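Local coordinates for protein carbohydrate oxidase (Microdochium nivale, PDB 3RJA) that oxidises the C1 hydroxyl of mono-, oligo- and polysaccharides to lactones, using FAD and reducing molecular oxygen to hydrogen peroxide, at residues D235-V240 with L357-G362; T325-K330 with R380-L385; E231-Y236 with Q275-T280; N246-D251 with G258-Y263; G331-N336 with T414-K419. All blocks are in the same frame, centred on the assembly; numbering follows the deposited sequence. Where two conformers were deposited one is given.

Interaction 1: D235-V240 with L357-G362. With ZN (zinc ion), chain F.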
# COMPACT_ATOMS: atom_id res chain seq x y z
N ASP A 235 -17.14 12.18 -12.71
CA ASP A 235 -18.19 11.72 -13.64
C ASP A 235 -17.65 10.64 -14.56
O ASP A 235 -18.27 9.58 -14.74
CB ASP A 235 -18.73 12.88 -14.53
CG ASP A 235 -19.55 13.89 -13.75
OD1 ASP A 235 -20.07 13.56 -12.67
OD2 ASP A 235 -19.69 15.04 -14.24
N TYR A 236 -16.51 10.95 -15.18
CA TYR A 236 -15.88 10.04 -16.12
C TYR A 236 -15.51 8.75 -15.38
O TYR A 236 -15.77 7.64 -15.88
CB TYR A 236 -14.65 10.72 -16.75
CG TYR A 236 -13.88 9.83 -17.69
CD1 TYR A 236 -14.33 9.59 -19.01
CD2 TYR A 236 -12.68 9.24 -17.29
CE1 TYR A 236 -13.59 8.77 -19.89
CE2 TYR A 236 -11.93 8.45 -18.16
CZ TYR A 236 -12.38 8.21 -19.46
OH TYR A 236 -11.65 7.38 -20.29
N ALA A 237 -14.95 8.89 -14.19
CA ALA A 237 -14.58 7.72 -13.38
C ALA A 237 -15.82 6.86 -13.08
O ALA A 237 -15.82 5.64 -13.32
CB ALA A 237 -13.89 8.17 -12.08
N ARG A 238 -16.88 7.50 -12.60
CA ARG A 238 -18.01 6.73 -12.10
C ARG A 238 -18.73 6.00 -13.23
O ARG A 238 -19.02 4.81 -13.11
CB ARG A 238 -18.98 7.61 -11.32
CG ARG A 238 -20.15 6.85 -10.72
CD ARG A 238 -21.01 7.75 -9.86
NE ARG A 238 -20.29 8.47 -8.81
CZ ARG A 238 -19.80 7.90 -7.70
NH1 ARG A 238 -19.91 6.59 -7.50
NH2 ARG A 238 -19.19 8.63 -6.78
N TRP A 239 -18.94 6.69 -14.34
CA TRP A 239 -19.86 6.20 -15.36
C TRP A 239 -19.31 5.79 -16.72
O TRP A 239 -20.03 5.12 -17.47
CB TRP A 239 -20.95 7.25 -15.57
CG TRP A 239 -21.88 7.40 -14.39
CD1 TRP A 239 -22.69 6.43 -13.84
CD2 TRP A 239 -22.13 8.61 -13.65
NE1 TRP A 239 -23.44 6.97 -12.79
CE2 TRP A 239 -23.11 8.30 -12.66
CE3 TRP A 239 -21.63 9.92 -13.73
CZ2 TRP A 239 -23.58 9.26 -11.74
CZ3 TRP A 239 -22.11 10.89 -12.82
CH2 TRP A 239 -23.07 10.54 -11.84
N VAL A 240 -18.08 6.19 -17.06
CA VAL A 240 -17.58 6.10 -18.43
C VAL A 240 -16.26 5.34 -18.58
O VAL A 240 -16.12 4.51 -19.48
CB VAL A 240 -17.40 7.52 -19.07
CG1 VAL A 240 -17.00 7.42 -20.58
CG2 VAL A 240 -18.68 8.37 -18.90
N LEU A 357 -5.13 11.79 -6.20
CA LEU A 357 -6.51 11.34 -6.25
C LEU A 357 -6.60 10.19 -7.26
O LEU A 357 -6.74 10.42 -8.48
CB LEU A 357 -7.44 12.49 -6.62
CG LEU A 357 -7.32 13.86 -5.91
CD1 LEU A 357 -8.41 14.85 -6.39
CD2 LEU A 357 -7.37 13.80 -4.41
N ASP A 358 -6.52 8.97 -6.71
CA ASP A 358 -6.53 7.75 -7.51
C ASP A 358 -7.95 7.28 -7.83
O ASP A 358 -8.79 7.20 -6.96
CB ASP A 358 -5.73 6.64 -6.84
CG ASP A 358 -4.24 6.84 -6.99
OD1 ASP A 358 -3.70 7.69 -6.25
OD2 ASP A 358 -3.62 6.20 -7.87
N VAL A 359 -8.17 6.98 -9.11
CA VAL A 359 -9.44 6.42 -9.56
C VAL A 359 -9.49 4.93 -9.21
O VAL A 359 -9.03 4.05 -9.97
CB VAL A 359 -9.68 6.76 -11.05
CG1 VAL A 359 -10.89 6.04 -11.60
CG2 VAL A 359 -9.82 8.30 -11.22
N HIS A 360 -10.08 4.65 -8.06
CA HIS A 360 -10.04 3.35 -7.38
C HIS A 360 -11.28 2.55 -7.74
O HIS A 360 -11.19 1.40 -8.16
CB HIS A 360 -9.93 3.64 -5.86
CG HIS A 360 -10.04 2.45 -4.95
ND1 HIS A 360 -11.25 2.00 -4.45
CD2 HIS A 360 -9.09 1.70 -4.35
CE1 HIS A 360 -11.05 0.98 -3.64
NE2 HIS A 360 -9.75 0.79 -3.54
N GLY A 361 -12.45 3.16 -7.62
CA GLY A 361 -13.69 2.51 -7.96
C GLY A 361 -14.25 3.00 -9.28
O GLY A 361 -13.50 3.46 -10.16
N GLY A 362 -15.58 2.91 -9.43
CA GLY A 362 -16.21 3.29 -10.68
C GLY A 362 -16.73 2.05 -11.39
O GLY A 362 -16.26 0.93 -11.15
ZN ZN F . -20.97 16.21 -13.25
O HOH W 1 -13.42 4.22 -12.85

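Interaction 2: T325-K330 with R380-L385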
# COMPACT_ATOMS: atom_id res chain seq x y z
N THR A 325 -10.49 7.32 1.73
CA THR A 325 -11.19 6.61 0.68
C THR A 325 -12.62 7.20 0.71
O THR A 325 -13.20 7.35 1.76
CB THR A 325 -11.15 5.06 0.88
OG1 THR A 325 -11.82 4.69 2.11
CG2 THR A 325 -9.67 4.54 0.96
N LEU A 326 -13.18 7.57 -0.45
CA LEU A 326 -14.50 8.23 -0.46
C LEU A 326 -15.43 7.60 -1.44
O LEU A 326 -15.00 7.25 -2.55
CB LEU A 326 -14.37 9.71 -0.84
CG LEU A 326 -13.28 10.57 -0.20
CD1 LEU A 326 -13.22 11.92 -0.98
CD2 LEU A 326 -13.54 10.79 1.31
N LYS A 327 -16.71 7.48 -1.06
CA LYS A 327 -17.74 7.11 -2.03
C LYS A 327 -17.80 8.15 -3.14
O LYS A 327 -17.95 7.80 -4.30
CB LYS A 327 -19.12 6.98 -1.36
CG LYS A 327 -19.15 5.89 -0.32
CD LYS A 327 -20.58 5.54 0.11
CE LYS A 327 -20.52 4.39 1.09
NZ LYS A 327 -21.73 4.40 2.00
N SER A 328 -17.70 9.41 -2.77
CA SER A 328 -17.79 10.52 -3.72
C SER A 328 -17.13 11.72 -3.13
O SER A 328 -17.24 11.95 -1.91
CB SER A 328 -19.25 10.92 -3.97
OG SER A 328 -19.29 12.03 -4.87
N ILE A 329 -16.51 12.55 -3.96
CA ILE A 329 -15.99 13.81 -3.40
C ILE A 329 -16.98 14.99 -3.62
O ILE A 329 -16.76 16.11 -3.13
CB ILE A 329 -14.56 14.14 -3.94
CG1 ILE A 329 -13.82 15.06 -2.94
CG2 ILE A 329 -14.65 14.71 -5.35
CD1 ILE A 329 -12.34 15.33 -3.28
N LYS A 330 -18.04 14.75 -4.37
CA LYS A 330 -19.00 15.82 -4.73
C LYS A 330 -19.60 16.56 -3.51
O LYS A 330 -19.78 15.98 -2.44
CB LYS A 330 -20.12 15.29 -5.65
CG LYS A 330 -19.61 14.86 -7.02
CD LYS A 330 -20.73 14.22 -7.84
CE LYS A 330 -20.21 13.83 -9.21
NZ LYS A 330 -21.28 13.23 -10.06
N ARG A 380 -14.23 -1.39 -1.13
CA ARG A 380 -14.74 -1.74 -2.49
C ARG A 380 -15.86 -0.79 -2.97
O ARG A 380 -16.18 -0.76 -4.16
CB ARG A 380 -15.25 -3.20 -2.52
CG ARG A 380 -14.21 -4.25 -2.10
CD ARG A 380 -12.98 -4.38 -3.06
NE ARG A 380 -12.12 -5.47 -2.59
CZ ARG A 380 -11.11 -6.04 -3.25
NH1 ARG A 380 -10.80 -5.69 -4.51
NH2 ARG A 380 -10.41 -7.01 -2.64
N ASP A 381 -16.47 -0.06 -2.02
CA ASP A 381 -17.58 0.84 -2.33
C ASP A 381 -17.08 2.27 -2.37
O ASP A 381 -17.86 3.22 -2.21
CB ASP A 381 -18.71 0.71 -1.28
CG ASP A 381 -18.21 0.94 0.15
OD1 ASP A 381 -16.97 0.98 0.40
OD2 ASP A 381 -19.07 1.11 1.06
N LYS A 382 -15.77 2.43 -2.52
CA LYS A 382 -15.14 3.77 -2.58
C LYS A 382 -14.57 4.04 -3.96
O LYS A 382 -13.77 3.25 -4.47
CB LYS A 382 -14.02 3.94 -1.53
CG LYS A 382 -14.40 3.50 -0.09
CD LYS A 382 -15.68 4.23 0.43
CE LYS A 382 -15.82 4.19 1.96
NZ LYS A 382 -16.12 2.83 2.46
N LEU A 383 -14.96 5.17 -4.54
CA LEU A 383 -14.52 5.57 -5.84
C LEU A 383 -13.11 6.15 -5.79
O LEU A 383 -12.26 5.83 -6.66
CB LEU A 383 -15.51 6.61 -6.47
CG LEU A 383 -15.20 6.94 -7.93
CD1 LEU A 383 -16.47 7.12 -8.77
CD2 LEU A 383 -14.30 8.17 -8.07
N TRP A 384 -12.86 7.01 -4.81
CA TRP A 384 -11.57 7.69 -4.67
C TRP A 384 -10.69 7.06 -3.58
O TRP A 384 -11.15 6.81 -2.47
CB TRP A 384 -11.80 9.15 -4.23
CG TRP A 384 -12.43 10.04 -5.28
CD1 TRP A 384 -13.69 10.58 -5.26
CD2 TRP A 384 -11.81 10.51 -6.48
NE1 TRP A 384 -13.90 11.35 -6.38
CE2 TRP A 384 -12.76 11.33 -7.15
CE3 TRP A 384 -10.56 10.30 -7.07
CZ2 TRP A 384 -12.50 11.95 -8.38
CZ3 TRP A 384 -10.29 10.93 -8.30
CH2 TRP A 384 -11.26 11.73 -8.94
N LEU A 385 -9.42 6.86 -3.90
CA LEU A 385 -8.38 6.57 -2.92
C LEU A 385 -7.43 7.79 -2.95
O LEU A 385 -6.92 8.17 -4.01
CB LEU A 385 -7.60 5.28 -3.29
CG LEU A 385 -6.20 5.10 -2.67
CD1 LEU A 385 -6.24 5.02 -1.16
CD2 LEU A 385 -5.50 3.88 -3.19

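Interaction 3: E231-Y236 with Q275-T280. With ZN (zinc ion), chain F.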
# COMPACT_ATOMS: atom_id res chain seq x y z
N GLU A 231 -14.94 17.63 -10.55
CA GLU A 231 -16.31 17.12 -10.78
C GLU A 231 -16.29 16.30 -12.08
O GLU A 231 -16.82 15.19 -12.13
CB GLU A 231 -17.35 18.28 -10.88
CG GLU A 231 -18.65 17.92 -11.72
CD GLU A 231 -19.71 17.22 -10.84
OE1 GLU A 231 -19.59 17.31 -9.59
OE2 GLU A 231 -20.65 16.58 -11.37
N ALA A 232 -15.68 16.85 -13.12
CA ALA A 232 -15.67 16.18 -14.43
C ALA A 232 -14.93 14.84 -14.37
O ALA A 232 -15.34 13.86 -15.00
CB ALA A 232 -15.03 17.11 -15.51
N VAL A 233 -13.86 14.78 -13.60
CA VAL A 233 -13.10 13.53 -13.50
C VAL A 233 -13.93 12.50 -12.73
O VAL A 233 -13.95 11.33 -13.11
CB VAL A 233 -11.71 13.73 -12.87
CG1 VAL A 233 -10.96 12.37 -12.71
CG2 VAL A 233 -10.87 14.74 -13.71
N GLU A 234 -14.67 12.92 -11.70
CA GLU A 234 -15.46 11.94 -10.97
C GLU A 234 -16.54 11.34 -11.86
O GLU A 234 -16.80 10.12 -11.78
CB GLU A 234 -16.07 12.47 -9.67
CG GLU A 234 -16.96 11.38 -9.01
CD GLU A 234 -17.37 11.69 -7.58
OE1 GLU A 234 -16.53 12.26 -6.83
OE2 GLU A 234 -18.54 11.34 -7.19
N ASP A 235 -17.14 12.18 -12.71
CA ASP A 235 -18.19 11.72 -13.64
C ASP A 235 -17.65 10.64 -14.56
O ASP A 235 -18.27 9.58 -14.74
CB ASP A 235 -18.73 12.88 -14.53
CG ASP A 235 -19.55 13.89 -13.75
OD1 ASP A 235 -20.07 13.56 -12.67
OD2 ASP A 235 -19.69 15.04 -14.24
N TYR A 236 -16.51 10.95 -15.18
CA TYR A 236 -15.88 10.04 -16.12
C TYR A 236 -15.51 8.75 -15.38
O TYR A 236 -15.77 7.64 -15.88
CB TYR A 236 -14.65 10.72 -16.75
CG TYR A 236 -13.88 9.83 -17.69
CD1 TYR A 236 -14.33 9.59 -19.01
CD2 TYR A 236 -12.68 9.24 -17.29
CE1 TYR A 236 -13.59 8.77 -19.89
CE2 TYR A 236 -11.93 8.45 -18.16
CZ TYR A 236 -12.38 8.21 -19.46
OH TYR A 236 -11.65 7.38 -20.29
N GLN A 275 -11.27 10.71 -24.58
CA GLN A 275 -11.88 11.92 -25.18
C GLN A 275 -13.11 12.48 -24.44
O GLN A 275 -13.23 13.71 -24.33
CB GLN A 275 -12.20 11.71 -26.68
CG GLN A 275 -12.38 13.04 -27.49
CD GLN A 275 -11.13 13.93 -27.45
OE1 GLN A 275 -10.03 13.47 -27.71
NE2 GLN A 275 -11.31 15.20 -27.12
N PRO A 276 -14.02 11.60 -23.95
CA PRO A 276 -15.17 12.07 -23.20
C PRO A 276 -14.78 12.92 -22.01
O PRO A 276 -15.51 13.85 -21.69
CB PRO A 276 -15.87 10.77 -22.75
CG PRO A 276 -15.57 9.81 -23.86
CD PRO A 276 -14.11 10.14 -24.20
N LEU A 277 -13.63 12.64 -21.40
CA LEU A 277 -13.13 13.41 -20.27
C LEU A 277 -12.48 14.71 -20.74
O LEU A 277 -12.77 15.80 -20.19
CB LEU A 277 -12.11 12.61 -19.43
CG LEU A 277 -11.52 13.36 -18.19
CD1 LEU A 277 -12.60 14.13 -17.41
CD2 LEU A 277 -10.79 12.37 -17.22
N LEU A 278 -11.59 14.60 -21.74
CA LEU A 278 -10.97 15.79 -22.36
C LEU A 278 -12.04 16.81 -22.79
O LEU A 278 -11.85 18.01 -22.58
CB LEU A 278 -10.05 15.40 -23.53
CG LEU A 278 -8.95 14.38 -23.24
CD1 LEU A 278 -8.17 14.03 -24.52
CD2 LEU A 278 -7.98 14.90 -22.17
N ASP A 279 -13.16 16.32 -23.34
CA ASP A 279 -14.31 17.19 -23.70
C ASP A 279 -14.97 17.92 -22.54
O ASP A 279 -15.61 18.94 -22.75
CB ASP A 279 -15.41 16.43 -24.46
CG ASP A 279 -14.93 15.89 -25.78
OD1 ASP A 279 -13.98 16.48 -26.35
OD2 ASP A 279 -15.47 14.86 -26.24
N THR A 280 -14.83 17.40 -21.33
CA THR A 280 -15.51 18.04 -20.18
C THR A 280 -14.56 18.77 -19.23
O THR A 280 -14.98 19.44 -18.30
CB THR A 280 -16.37 17.04 -19.41
OG1 THR A 280 -15.59 15.86 -19.15
CG2 THR A 280 -17.56 16.65 -20.25
ZN ZN F . -20.97 16.21 -13.25
O HOH W 2 -16.75 14.12 -17.30

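Interaction 4: N246-D251 with G258-Y263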
# COMPACT_ATOMS: atom_id res chain seq x y z
N ASN A 246 -6.29 3.44 -16.54
CA ASN A 246 -5.87 3.48 -15.12
C ASN A 246 -5.30 4.85 -14.89
O ASN A 246 -4.37 5.25 -15.62
CB ASN A 246 -4.78 2.45 -14.81
CG ASN A 246 -5.15 1.05 -15.23
OD1 ASN A 246 -5.51 0.22 -14.40
ND2 ASN A 246 -5.03 0.77 -16.52
N PHE A 247 -5.84 5.61 -13.94
CA PHE A 247 -5.26 6.94 -13.77
C PHE A 247 -5.52 7.58 -12.42
O PHE A 247 -6.32 7.07 -11.60
CB PHE A 247 -5.68 7.88 -14.94
CG PHE A 247 -7.11 8.40 -14.86
CD1 PHE A 247 -8.20 7.59 -15.16
CD2 PHE A 247 -7.36 9.72 -14.50
CE1 PHE A 247 -9.53 8.09 -15.12
CE2 PHE A 247 -8.69 10.24 -14.44
CZ PHE A 247 -9.76 9.42 -14.75
N ARG A 248 -4.88 8.73 -12.25
CA ARG A 248 -5.07 9.58 -11.07
C ARG A 248 -4.84 11.05 -11.39
O ARG A 248 -4.23 11.39 -12.40
CB ARG A 248 -4.16 9.13 -9.91
CG ARG A 248 -2.65 8.96 -10.24
CD ARG A 248 -1.83 8.97 -8.93
NE ARG A 248 -0.49 8.40 -9.04
CZ ARG A 248 -0.12 7.26 -8.45
NH1 ARG A 248 1.13 6.83 -8.59
NH2 ARG A 248 -0.98 6.56 -7.71
N ILE A 249 -5.34 11.93 -10.52
CA ILE A 249 -4.93 13.34 -10.51
C ILE A 249 -3.85 13.44 -9.45
O ILE A 249 -4.02 12.93 -8.33
CB ILE A 249 -6.06 14.31 -10.11
CG1 ILE A 249 -7.26 14.19 -11.04
CG2 ILE A 249 -5.55 15.78 -10.06
CD1 ILE A 249 -8.59 14.67 -10.41
N GLY A 250 -2.74 14.10 -9.78
CA GLY A 250 -1.66 14.31 -8.84
C GLY A 250 -1.15 15.74 -8.98
O GLY A 250 -1.19 16.28 -10.07
N ASP A 251 -0.72 16.33 -7.87
CA ASP A 251 -0.03 17.61 -7.88
C ASP A 251 1.23 17.53 -7.02
O ASP A 251 1.13 17.36 -5.80
CB ASP A 251 -0.94 18.72 -7.37
CG ASP A 251 -0.37 20.13 -7.61
OD1 ASP A 251 0.77 20.27 -8.14
OD2 ASP A 251 -1.09 21.09 -7.25
N GLY A 258 -1.88 17.43 -12.59
CA GLY A 258 -1.89 16.72 -13.85
C GLY A 258 -2.64 15.42 -13.70
O GLY A 258 -2.77 14.90 -12.59
N ILE A 259 -3.18 14.91 -14.80
CA ILE A 259 -3.58 13.52 -14.85
C ILE A 259 -2.36 12.69 -15.26
O ILE A 259 -1.67 13.03 -16.22
CB ILE A 259 -4.76 13.31 -15.83
CG1 ILE A 259 -6.06 13.87 -15.22
CG2 ILE A 259 -4.87 11.86 -16.25
CD1 ILE A 259 -7.28 13.97 -16.22
N GLU A 260 -2.09 11.61 -14.53
CA GLU A 260 -1.16 10.59 -15.05
C GLU A 260 -1.86 9.25 -15.09
O GLU A 260 -2.62 8.90 -14.19
CB GLU A 260 0.07 10.36 -14.16
CG GLU A 260 0.61 11.51 -13.39
CD GLU A 260 1.71 11.03 -12.43
OE1 GLU A 260 1.54 11.17 -11.21
OE2 GLU A 260 2.72 10.47 -12.92
N GLY A 261 -1.52 8.47 -16.10
CA GLY A 261 -2.20 7.22 -16.31
C GLY A 261 -1.46 6.23 -17.15
O GLY A 261 -0.39 6.53 -17.74
N LEU A 262 -2.06 5.04 -17.18
CA LEU A 262 -1.62 3.90 -17.95
C LEU A 262 -2.83 3.28 -18.65
O LEU A 262 -3.84 2.97 -18.00
CB LEU A 262 -0.94 2.86 -17.04
CG LEU A 262 -0.21 1.75 -17.82
CD1 LEU A 262 0.92 2.34 -18.68
CD2 LEU A 262 0.32 0.56 -16.94
N TYR A 263 -2.72 3.12 -19.96
CA TYR A 263 -3.81 2.56 -20.77
C TYR A 263 -3.41 1.22 -21.37
O TYR A 263 -2.32 1.09 -21.99
CB TYR A 263 -4.22 3.53 -21.89
CG TYR A 263 -5.37 2.99 -22.74
CD1 TYR A 263 -6.68 3.07 -22.27
CD2 TYR A 263 -5.14 2.42 -23.99
CE1 TYR A 263 -7.74 2.57 -23.01
CE2 TYR A 263 -6.20 1.91 -24.76
CZ TYR A 263 -7.50 1.98 -24.25
OH TYR A 263 -8.57 1.50 -24.97

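Interaction 5: G331-N336 with T414-K419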
# COMPACT_ATOMS: atom_id res chain seq x y z
N GLY A 331 -19.87 17.84 -3.69
CA GLY A 331 -20.64 18.60 -2.70
C GLY A 331 -19.74 19.53 -1.92
O GLY A 331 -18.80 20.14 -2.45
N ASP A 332 -20.01 19.65 -0.63
CA ASP A 332 -19.18 20.49 0.20
C ASP A 332 -17.76 19.95 0.36
O ASP A 332 -16.84 20.73 0.58
CB ASP A 332 -19.85 20.74 1.54
CG ASP A 332 -20.96 21.76 1.45
OD1 ASP A 332 -20.97 22.55 0.47
OD2 ASP A 332 -21.84 21.77 2.33
N ALA A 333 -17.60 18.63 0.23
CA ALA A 333 -16.28 17.98 0.34
C ALA A 333 -15.27 18.56 -0.66
O ALA A 333 -14.19 19.02 -0.28
CB ALA A 333 -16.39 16.46 0.19
N VAL A 334 -15.64 18.58 -1.93
CA VAL A 334 -14.73 19.10 -2.93
C VAL A 334 -14.58 20.63 -2.80
O VAL A 334 -13.49 21.18 -3.00
CB VAL A 334 -15.11 18.69 -4.38
CG1 VAL A 334 -16.53 19.24 -4.81
CG2 VAL A 334 -13.99 19.11 -5.35
N LYS A 335 -15.67 21.30 -2.43
CA LYS A 335 -15.61 22.73 -2.18
C LYS A 335 -14.58 23.02 -1.09
O LYS A 335 -13.74 23.89 -1.27
CB LYS A 335 -17.00 23.29 -1.80
CG LYS A 335 -17.06 24.85 -1.81
CD LYS A 335 -18.37 25.38 -1.18
CE LYS A 335 -19.60 24.56 -1.66
NZ LYS A 335 -20.92 25.03 -1.13
N ASN A 336 -14.66 22.29 0.02
CA ASN A 336 -13.76 22.51 1.16
C ASN A 336 -12.35 22.09 0.75
O ASN A 336 -11.39 22.75 1.09
CB ASN A 336 -14.20 21.69 2.39
CG ASN A 336 -15.55 22.11 2.92
OD1 ASN A 336 -16.04 23.18 2.57
ND2 ASN A 336 -16.16 21.28 3.78
N THR A 414 -13.68 15.57 5.55
CA THR A 414 -14.48 14.71 6.44
C THR A 414 -15.60 15.46 7.15
O THR A 414 -16.68 14.88 7.39
CB THR A 414 -13.65 13.89 7.47
OG1 THR A 414 -12.92 14.75 8.35
CG2 THR A 414 -12.67 12.94 6.76
N LYS A 415 -15.34 16.73 7.47
CA LYS A 415 -16.37 17.53 8.09
C LYS A 415 -17.59 17.62 7.16
O LYS A 415 -18.70 17.81 7.64
CB LYS A 415 -15.85 18.92 8.50
CG LYS A 415 -15.67 19.93 7.36
CD LYS A 415 -15.11 21.23 7.89
CE LYS A 415 -15.24 22.32 6.83
NZ LYS A 415 -14.44 23.56 7.12
N ALA A 416 -17.40 17.41 5.85
CA ALA A 416 -18.52 17.54 4.89
C ALA A 416 -19.29 16.24 4.64
O ALA A 416 -20.24 16.22 3.85
CB ALA A 416 -18.03 18.11 3.60
N LEU A 417 -18.89 15.16 5.30
CA LEU A 417 -19.44 13.84 4.94
C LEU A 417 -19.97 13.06 6.13
O LEU A 417 -19.43 13.17 7.23
CB LEU A 417 -18.37 12.99 4.23
CG LEU A 417 -17.85 13.42 2.85
CD1 LEU A 417 -16.64 12.54 2.44
CD2 LEU A 417 -18.98 13.39 1.79
N PRO A 418 -21.01 12.24 5.92
CA PRO A 418 -21.34 11.34 7.03
C PRO A 418 -20.18 10.35 7.18
O PRO A 418 -19.52 10.05 6.19
CB PRO A 418 -22.60 10.62 6.56
CG PRO A 418 -22.62 10.74 5.09
CD PRO A 418 -21.79 11.96 4.70
N LYS A 419 -19.95 9.86 8.40
CA LYS A 419 -18.83 8.97 8.68
C LYS A 419 -18.89 7.69 7.84
O LYS A 419 -17.86 7.13 7.49
CB LYS A 419 -18.73 8.66 10.18
CG LYS A 419 -18.36 9.89 11.03
CD LYS A 419 -17.82 9.52 12.41
CE LYS A 419 -18.93 9.14 13.38
NZ LYS A 419 -19.80 10.32 13.71
O HOH W 3 -19.69 16.66 0.60

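Interaction 1: D235-V240 with L357-G362
Val-359, the last residue of its strand, meets Ala-237 on the final turns of helix 223-239. With CG1 anti to its backbone N (chi1 172°), the valine sets that methyl 3.7 Å from Ala-237 CB, while Val-359 CG2 touches the same CB more loosely at 4.2 Å. Beyond the strand the chain turns, and Gly-361 approaches through its carbonyl. A water lies 2.8 Å from Gly-361 O and 2.8 Å from Ala-237 O, placed to donate to both, although it has more acceptors within reach than protons to give. Gly-362 comes closest to the helix backbone, its CA 3.6 Å from Ala-237 O in a CA-H...O contact. A CB at this position would clash with that oxygen, and a phi of 109° with a psi of 159° would also press it against the preceding carbonyl, which calls for glycine. Arg-238 turns its guanidinium elsewhere, to Glu-234 and Lys-327 O. Asp-235 carries a zinc ion on OD2 at 2.0 Å, with Glu-231 as the other protein ligand. Valine methyls, a water between two carbonyls and a glycine backbone thus join the helix end to the strand's end and the loop after it, a contact dependent on small residues, with a backbone bond of Arg-238 to Lys-363 just beyond.

Interaction 2: T325-K330 with R380-L385
Lys-382 CG, anti to the carbonyl carbon (chi1 -48°), lies 3.6 Å from Thr-325 OG1, the two side chains crossing obliquely; a bend at chi2 (-55°) lays CD beside Lys-327 N, and one at chi4 (-69°) places NZ near Asp-381. There Lys-382 NZ forms a salt bridge with Asp-381 OD1 at 2.9 Å. An alanine in place of Lys-382 would probably leave Asp-381 without this salt-bridge partner and open a gap beside Thr-325. On the backbone, Leu-326 N donates to Trp-384 O at 3.0 Å, and Leu-326 O takes Trp-384 N at 3.1 Å. Leu-383 and Trp-384 both face Leu-326, a classic beta bulge, and that oxygen also receives a weak bond from Leu-383 N. Ile-329 CG2 lies 3.6 Å from Trp-384 NE1, the side chains meeting at about a right angle. Glu-234 of helix 223-239 accepts from NE1 and from Ile-329 N. A buried carboxylate thereby ties indole and loop together, while bridged Lys-382, and Lys-327 NZ, unbridged at 4.3 Å from Asp-381 OD2, would probably help to stabilise the charge of Asp-381.

Interaction 3: E231-Y236 with Q275-T280
Helix 223-239 meets residues 275-280, the end of helix 267-278 and what follows it, with CA atoms 6.0 Å apart between Ala-232 and Thr-280, and again between Tyr-236 and Leu-277. Leu-277 fills the space between the helices. Its CB sits over one face of the Tyr-236 ring, 3.8 Å from the centroid and 16° off the normal, a CH-pi contact, and Leu-277 CD2 touches Tyr-236 CD2 at 3.7 Å. The other methyl, Leu-277 CD1, reaches 3.7 Å from Ala-232 O and also brushes Val-233. Pro-276 CB lies at the ring's edge. The phenol is held further by Ala-273 O, which OH meets in a hydrogen bond, and by Phe-274, edge-to-face. An alanine at Tyr-236 would probably leave Leu-277 CB without its aromatic cover and Ala-273 O without its hydroxyl partner. At the exposed end Ala-232 CB packs 3.6 Å from Thr-280 O. A water donates to Ala-232 O at 2.7 Å and also hydrogen-bonds Thr-280 OG1. Glu-231 OE2, at 1.9 Å, and Asp-235 OD2 bind one zinc ion from successive turns. The interface is therefore apolar towards the sheet and water-bridged at the rim, while the metal staples one helix to itself, with no ligand from the other.

Interaction 4: N246-D251 with G258-Y263
Leu-262 O accepts two bonds from Asn-246, both at 2.9 Å: the backbone N and the side-chain ND2 reach it from opposite faces of the carbonyl plane. ND2 stands 38° above that plane, with its N-H nearly straight at 165°. The return bond, Leu-262 N to Asn-246 O, measures 2.8 Å, and paired backbone bonds repeat at Arg-248 with Glu-260 and Gly-250 with Gly-258. Between them come the non-hydrogen-bonded pairs. Gly-261 lies opposite Phe-247, where any CB would clash with Phe-247 CB, and Ile-259 stands opposite Ile-249. On this face Phe-247 CD2 packs 3.7 Å from Ile-259 CG2, under helix 267-278. On the other face, Arg-248 NE stays 4.1 Å from Glu-260 OE1, too far for a salt bridge. Arg-248 instead pairs with Asp-358, and Glu-260 OE1 hydrogen-bonds with Tyr-252. These strands form an antiparallel beta hairpin within the large antiparallel sheet, one face packed against helices and the other, through Arg-248, lining the pocket that holds the substrate analogue.

Interaction 5: G331-N336 with T414-K419
A surface contact joins the first turn of helix 332-345 to the type I turn, Thr-414 to Leu-417, at the end of helix 403-414, with Ala-416 as the wedge. Its CB lies 3.4 Å from Ala-333 N and 3.8 Å from Asp-332 CB, so a single methyl fits against the start of the helix. Ala-333 CB meets that methyl at 4.1 Å and also faces Leu-417 CG, whose side chain goes on to Leu-326 and Trp-422. Further along, the Lys-415 chain, extended beyond CG, brings CE 3.4 Å from Asn-336 ND2. That ND2 has its hydrogen bond with Ser-412 O, in the last turn of helix 403-414. Asp-332 OD1 forms a salt bridge with Lys-335 NZ at 3.0 Å, along the helix surface. Ala-333 N donates to a water at 2.9 Å, which gives a weak bond to Ala-416 O. The turn thus meets the helix start by methyl packing and hydration, and the helix amide of Ala-333 is satisfied through solvent.

Overall arrangement
From the N terminus, helix 223-239 opens two loops from nearly the same residues. Interaction 3 closes the shorter at helix 267-278 and interaction 1 the longer at strand 352-359, and they share Asp-235 and Tyr-236. The hairpin of interaction 4 is nested inside both. Interactions 2 and 5 begin later, at the end of strand 318-326 and the start of helix 332-345; each crosses interaction 1, and they cross each other. Interactions 1, 2 and 4 all reach the large antiparallel sheet, Phe-247 and Trp-384 bringing its strands against helix 223-239. Glu-234 links interactions 2 and 3, whereas Leu-326 and Leu-417 connect interaction 2 to interaction 5.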